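Local coordinates for protein UDP-N-Acetylglucosamine 2-Epimerase (Thermus thermophilus, PDB 1V4V) that probably interconverts UDP-N-acetylglucosamine and UDP-N-acetylmannosamine by epimerising the sugar at C2, at residues F228-L239 with N256-E264. Numbering follows the deposited sequence.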
loop_
_atom_site.group_PDB
_atom_site.type_symbol
_atom_site.label_atom_id
_atom_site.label_comp_id
_atom_site.label_asym_id
_atom_site.label_seq_id
_atom_site.Cartn_x
_atom_site.Cartn_y
_atom_site.Cartn_z
ATOM N N PHE A 228 0.120 -56.259 -1.549
ATOM C CA PHE A 228 -0.460 -55.818 -2.820
ATOM C C PHE A 228 0.546 -55.987 -3.955
ATOM O O PHE A 228 1.021 -55.009 -4.530
ATOM C CB PHE A 228 -0.869 -54.347 -2.715
ATOM C CG PHE A 228 -1.969 -54.109 -1.734
ATOM C CD1 PHE A 228 -3.293 -54.312 -2.101
ATOM C CD2 PHE A 228 -1.679 -53.748 -0.423
ATOM C CE1 PHE A 228 -4.319 -54.160 -1.167
ATOM C CE2 PHE A 228 -2.698 -53.594 0.515
ATOM C CZ PHE A 228 -4.014 -53.803 0.140
ATOM N N PRO A 229 0.876 -57.239 -4.296
ATOM C CA PRO A 229 1.833 -57.545 -5.362
ATOM C C PRO A 229 1.504 -56.970 -6.737
ATOM O O PRO A 229 2.399 -56.769 -7.550
ATOM C CB PRO A 229 1.871 -59.078 -5.364
ATOM C CG PRO A 229 0.519 -59.460 -4.847
ATOM C CD PRO A 229 0.320 -58.477 -3.721
ATOM N N HIS A 230 0.230 -56.702 -7.000
ATOM C CA HIS A 230 -0.159 -56.169 -8.302
ATOM C C HIS A 230 -0.029 -54.659 -8.424
ATOM O O HIS A 230 -0.264 -54.098 -9.496
ATOM C CB HIS A 230 -1.593 -56.582 -8.639
ATOM C CG HIS A 230 -1.780 -58.058 -8.768
ATOM N ND1 HIS A 230 -0.965 -58.843 -9.559
ATOM C CD2 HIS A 230 -2.689 -58.896 -8.220
ATOM C CE1 HIS A 230 -1.366 -60.096 -9.490
ATOM N NE2 HIS A 230 -2.412 -60.158 -8.683
ATOM N N LEU A 231 0.328 -53.999 -7.326
ATOM C CA LEU A 231 0.505 -52.552 -7.335
ATOM C C LEU A 231 1.986 -52.229 -7.306
ATOM O O LEU A 231 2.777 -52.970 -6.731
ATOM C CB LEU A 231 -0.140 -51.913 -6.098
ATOM C CG LEU A 231 -1.620 -52.171 -5.846
ATOM C CD1 LEU A 231 -2.065 -51.370 -4.619
ATOM C CD2 LEU A 231 -2.422 -51.770 -7.060
ATOM N N THR A 232 2.363 -51.116 -7.920
ATOM C CA THR A 232 3.756 -50.701 -7.901
ATOM C C THR A 232 3.852 -49.423 -7.087
ATOM O O THR A 232 3.180 -48.441 -7.386
ATOM C CB THR A 232 4.288 -50.445 -9.304
ATOM O OG1 THR A 232 4.266 -51.675 -10.041
ATOM C CG2 THR A 232 5.722 -49.911 -9.235
ATOM N N PHE A 233 4.682 -49.453 -6.050
ATOM C CA PHE A 233 4.870 -48.304 -5.169
ATOM C C PHE A 233 6.080 -47.506 -5.627
ATOM O O PHE A 233 7.207 -47.996 -5.588
ATOM C CB PHE A 233 5.037 -48.789 -3.722
ATOM C CG PHE A 233 3.821 -49.510 -3.188
ATOM C CD1 PHE A 233 3.525 -50.807 -3.604
ATOM C CD2 PHE A 233 2.931 -48.860 -2.333
ATOM C CE1 PHE A 233 2.362 -51.451 -3.184
ATOM C CE2 PHE A 233 1.762 -49.487 -1.902
ATOM C CZ PHE A 233 1.471 -50.791 -2.330
ATOM N N VAL A 234 5.829 -46.276 -6.070
ATOM C CA VAL A 234 6.886 -45.403 -6.574
ATOM C C VAL A 234 7.237 -44.350 -5.540
ATOM O O VAL A 234 6.399 -43.532 -5.151
ATOM C CB VAL A 234 6.455 -44.741 -7.888
ATOM C CG1 VAL A 234 7.618 -43.948 -8.476
ATOM C CG2 VAL A 234 5.993 -45.818 -8.868
ATOM N N TYR A 235 8.500 -44.369 -5.125
ATOM C CA TYR A 235 8.999 -43.494 -4.082
ATOM C C TYR A 235 10.232 -42.662 -4.456
ATOM O O TYR A 235 11.350 -43.174 -4.464
ATOM C CB TYR A 235 9.304 -44.383 -2.866
ATOM C CG TYR A 235 9.821 -43.721 -1.603
ATOM C CD1 TYR A 235 9.862 -42.337 -1.458
ATOM C CD2 TYR A 235 10.240 -44.508 -0.525
ATOM C CE1 TYR A 235 10.306 -41.750 -0.266
ATOM C CE2 TYR A 235 10.684 -43.934 0.663
ATOM C CZ TYR A 235 10.713 -42.560 0.788
ATOM O OH TYR A 235 11.129 -42.005 1.972
ATOM N N PRO A 236 10.037 -41.375 -4.791
ATOM C CA PRO A 236 11.173 -40.511 -5.138
ATOM C C PRO A 236 11.777 -40.131 -3.786
ATOM O O PRO A 236 11.221 -39.304 -3.068
ATOM C CB PRO A 236 10.511 -39.315 -5.824
ATOM C CG PRO A 236 9.193 -39.872 -6.323
ATOM C CD PRO A 236 8.766 -40.735 -5.165
ATOM N N VAL A 237 12.897 -40.750 -3.430
ATOM C CA VAL A 237 13.529 -40.494 -2.139
ATOM C C VAL A 237 14.417 -39.255 -2.101
ATOM O O VAL A 237 15.267 -39.065 -2.970
ATOM C CB VAL A 237 14.375 -41.708 -1.702
ATOM C CG1 VAL A 237 14.824 -41.547 -0.255
ATOM C CG2 VAL A 237 13.582 -42.983 -1.883
ATOM N N HIS A 238 14.230 -38.413 -1.088
ATOM C CA HIS A 238 15.057 -37.217 -0.969
ATOM C C HIS A 238 16.539 -37.580 -0.846
ATOM O O HIS A 238 16.889 -38.659 -0.362
ATOM C CB HIS A 238 14.611 -36.366 0.222
ATOM C CG HIS A 238 13.443 -35.479 -0.083
ATOM N ND1 HIS A 238 12.170 -35.969 -0.284
ATOM C CD2 HIS A 238 13.368 -34.142 -0.274
ATOM C CE1 HIS A 238 11.361 -34.969 -0.589
ATOM N NE2 HIS A 238 12.061 -33.850 -0.590
ATOM N N LEU A 239 17.401 -36.670 -1.292
ATOM C CA LEU A 239 18.847 -36.887 -1.280
ATOM C C LEU A 239 19.520 -36.968 0.087
ATOM O O LEU A 239 20.595 -37.559 0.213
ATOM C CB LEU A 239 19.535 -35.800 -2.112
ATOM C CG LEU A 239 19.222 -35.823 -3.609
ATOM C CD1 LEU A 239 19.833 -34.606 -4.281
ATOM C CD2 LEU A 239 19.763 -37.106 -4.220
ATOM N N ASN A 256 8.101 -54.859 -5.795
ATOM C CA ASN A 256 7.210 -53.843 -6.350
ATOM C C ASN A 256 7.365 -52.419 -5.817
ATOM O O ASN A 256 6.430 -51.614 -5.874
ATOM C CB ASN A 256 5.750 -54.305 -6.239
ATOM C CG ASN A 256 5.334 -54.603 -4.817
ATOM O OD1 ASN A 256 6.166 -54.926 -3.967
ATOM N ND2 ASN A 256 4.031 -54.521 -4.555
ATOM N N PHE A 257 8.546 -52.117 -5.296
ATOM C CA PHE A 257 8.845 -50.768 -4.847
ATOM C C PHE A 257 9.890 -50.234 -5.829
ATOM O O PHE A 257 10.855 -50.934 -6.171
ATOM C CB PHE A 257 9.434 -50.751 -3.433
ATOM C CG PHE A 257 8.617 -49.957 -2.444
ATOM C CD1 PHE A 257 7.756 -50.600 -1.560
ATOM C CD2 PHE A 257 8.697 -48.566 -2.411
ATOM C CE1 PHE A 257 6.983 -49.873 -0.651
ATOM C CE2 PHE A 257 7.929 -47.826 -1.506
ATOM C CZ PHE A 257 7.071 -48.483 -0.626
ATOM N N VAL A 258 9.684 -49.014 -6.301
ATOM C CA VAL A 258 10.629 -48.374 -7.211
ATOM C C VAL A 258 11.147 -47.123 -6.522
ATOM O O VAL A 258 10.382 -46.195 -6.255
ATOM C CB VAL A 258 9.966 -47.957 -8.543
ATOM C CG1 VAL A 258 10.976 -47.211 -9.406
ATOM C CG2 VAL A 258 9.449 -49.186 -9.281
ATOM N N LEU A 259 12.442 -47.097 -6.219
ATOM C CA LEU A 259 13.029 -45.934 -5.572
ATOM C C LEU A 259 13.668 -45.036 -6.624
ATOM O O LEU A 259 14.488 -45.483 -7.426
ATOM C CB LEU A 259 14.068 -46.360 -4.531
ATOM C CG LEU A 259 13.611 -47.387 -3.489
ATOM C CD1 LEU A 259 14.685 -47.520 -2.414
ATOM C CD2 LEU A 259 12.293 -46.947 -2.857
ATOM N N LEU A 260 13.275 -43.769 -6.624
ATOM C CA LEU A 260 13.797 -42.806 -7.580
ATOM C C LEU A 260 14.408 -41.605 -6.878
ATOM O O LEU A 260 14.263 -41.439 -5.666
ATOM C CB LEU A 260 12.668 -42.314 -8.490
ATOM C CG LEU A 260 11.872 -43.368 -9.263
ATOM C CD1 LEU A 260 10.724 -42.698 -10.000
ATOM C CD2 LEU A 260 12.789 -44.094 -10.237
ATOM N N ASP A 261 15.097 -40.774 -7.653
ATOM C CA ASP A 261 15.684 -39.551 -7.128
ATOM C C ASP A 261 14.563 -38.524 -7.225
ATOM O O ASP A 261 13.595 -38.733 -7.959
ATOM C CB ASP A 261 16.873 -39.102 -7.988
ATOM C CG ASP A 261 18.139 -39.896 -7.705
ATOM O OD1 ASP A 261 19.104 -39.772 -8.491
ATOM O OD2 ASP A 261 18.178 -40.634 -6.701
ATOM N N PRO A 262 14.667 -37.414 -6.485
ATOM C CA PRO A 262 13.630 -36.377 -6.522
ATOM C C PRO A 262 13.222 -36.000 -7.950
ATOM O O PRO A 262 14.069 -35.829 -8.826
ATOM C CB PRO A 262 14.280 -35.225 -5.769
ATOM C CG PRO A 262 15.072 -35.953 -4.716
ATOM C CD PRO A 262 15.717 -37.071 -5.509
ATOM N N LEU A 263 11.919 -35.867 -8.171
ATOM C CA LEU A 263 11.389 -35.536 -9.489
ATOM C C LEU A 263 11.122 -34.045 -9.661
ATOM O O LEU A 263 11.023 -33.302 -8.688
ATOM C CB LEU A 263 10.085 -36.306 -9.732
ATOM C CG LEU A 263 10.117 -37.835 -9.640
ATOM C CD1 LEU A 263 8.698 -38.377 -9.717
ATOM C CD2 LEU A 263 10.972 -38.410 -10.749
ATOM N N GLU A 264 11.003 -33.616 -10.913
ATOM C CA GLU A 264 10.721 -32.218 -11.213
ATOM C C GLU A 264 9.225 -32.005 -11.013
ATOM O O GLU A 264 8.451 -32.963 -11.026
ATOM C CB GLU A 264 11.112 -31.887 -12.656
ATOM C CG GLU A 264 12.566 -32.186 -12.981
ATOM C CD GLU A 264 12.991 -31.644 -14.333
ATOM O OE1 GLU A 264 12.965 -30.405 -14.513
ATOM O OE2 GLU A 264 13.353 -32.453 -15.214
#
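Strands 232-236 and 257-260 are the two strands of a right-handed beta-alpha-beta crossover, joined through helix 241-251, and Phe-233, Tyr-235 and Phe-257 meet on one face of the pair. Helix 241-251 packs on Tyr-235 and Val-237. Backbone bonds pair the strands in parallel. Phe-233 N donates to Asn-256 O (2.8 Å), Val-258 N to Phe-233 O, Tyr-235 N to Val-258 O, Leu-260 N to Tyr-235 O, and Val-237 N to Leu-260 O.

Phe-233 CB sits over the centre of one face of the Phe-257 ring, 3.6 Å from the ring centroid, in a CH-pi contact. Tyr-235 CB comes to the ring edge, 3.9 Å from Phe-257 CE2. The two phenylalanine rings are nearly parallel (24°) but slid apart, so they barely overlap. Replacing Phe-257 by alanine would probably leave Phe-233 CB without the ring face it packs on and open a gap beside Tyr-235 CB. CG anti to the backbone N (chi1 -179°) places the Tyr-235 ring against Val-237 CG2, which lies over the centre of one face, while Leu-259 CD2 touches Tyr-235 CB at 3.9 Å.

On the other face Val-234 CG1 meets Leu-260 CD1 at 3.7 Å. Pro-236 CG meets Leu-263 CD1, and helix 265-273 packs here.

At the strand starts, Asn-256 ND2 bonds to Leu-231 O (3.0 Å) and also to Ala-225 O, tying the amide to the end of helix 214-227. The amide stands at 84° to the Phe-233 ring, with ND2 near the ring edge. Beyond the strands, Arg-244 joins the two loops: it bonds to Val-237 O and forms a salt bridge with Asp-261.

Strand 257-260 is the outermost strand on this side of a parallel, Rossmann-like sheet, as in the C-terminal domain of the GT-B fold.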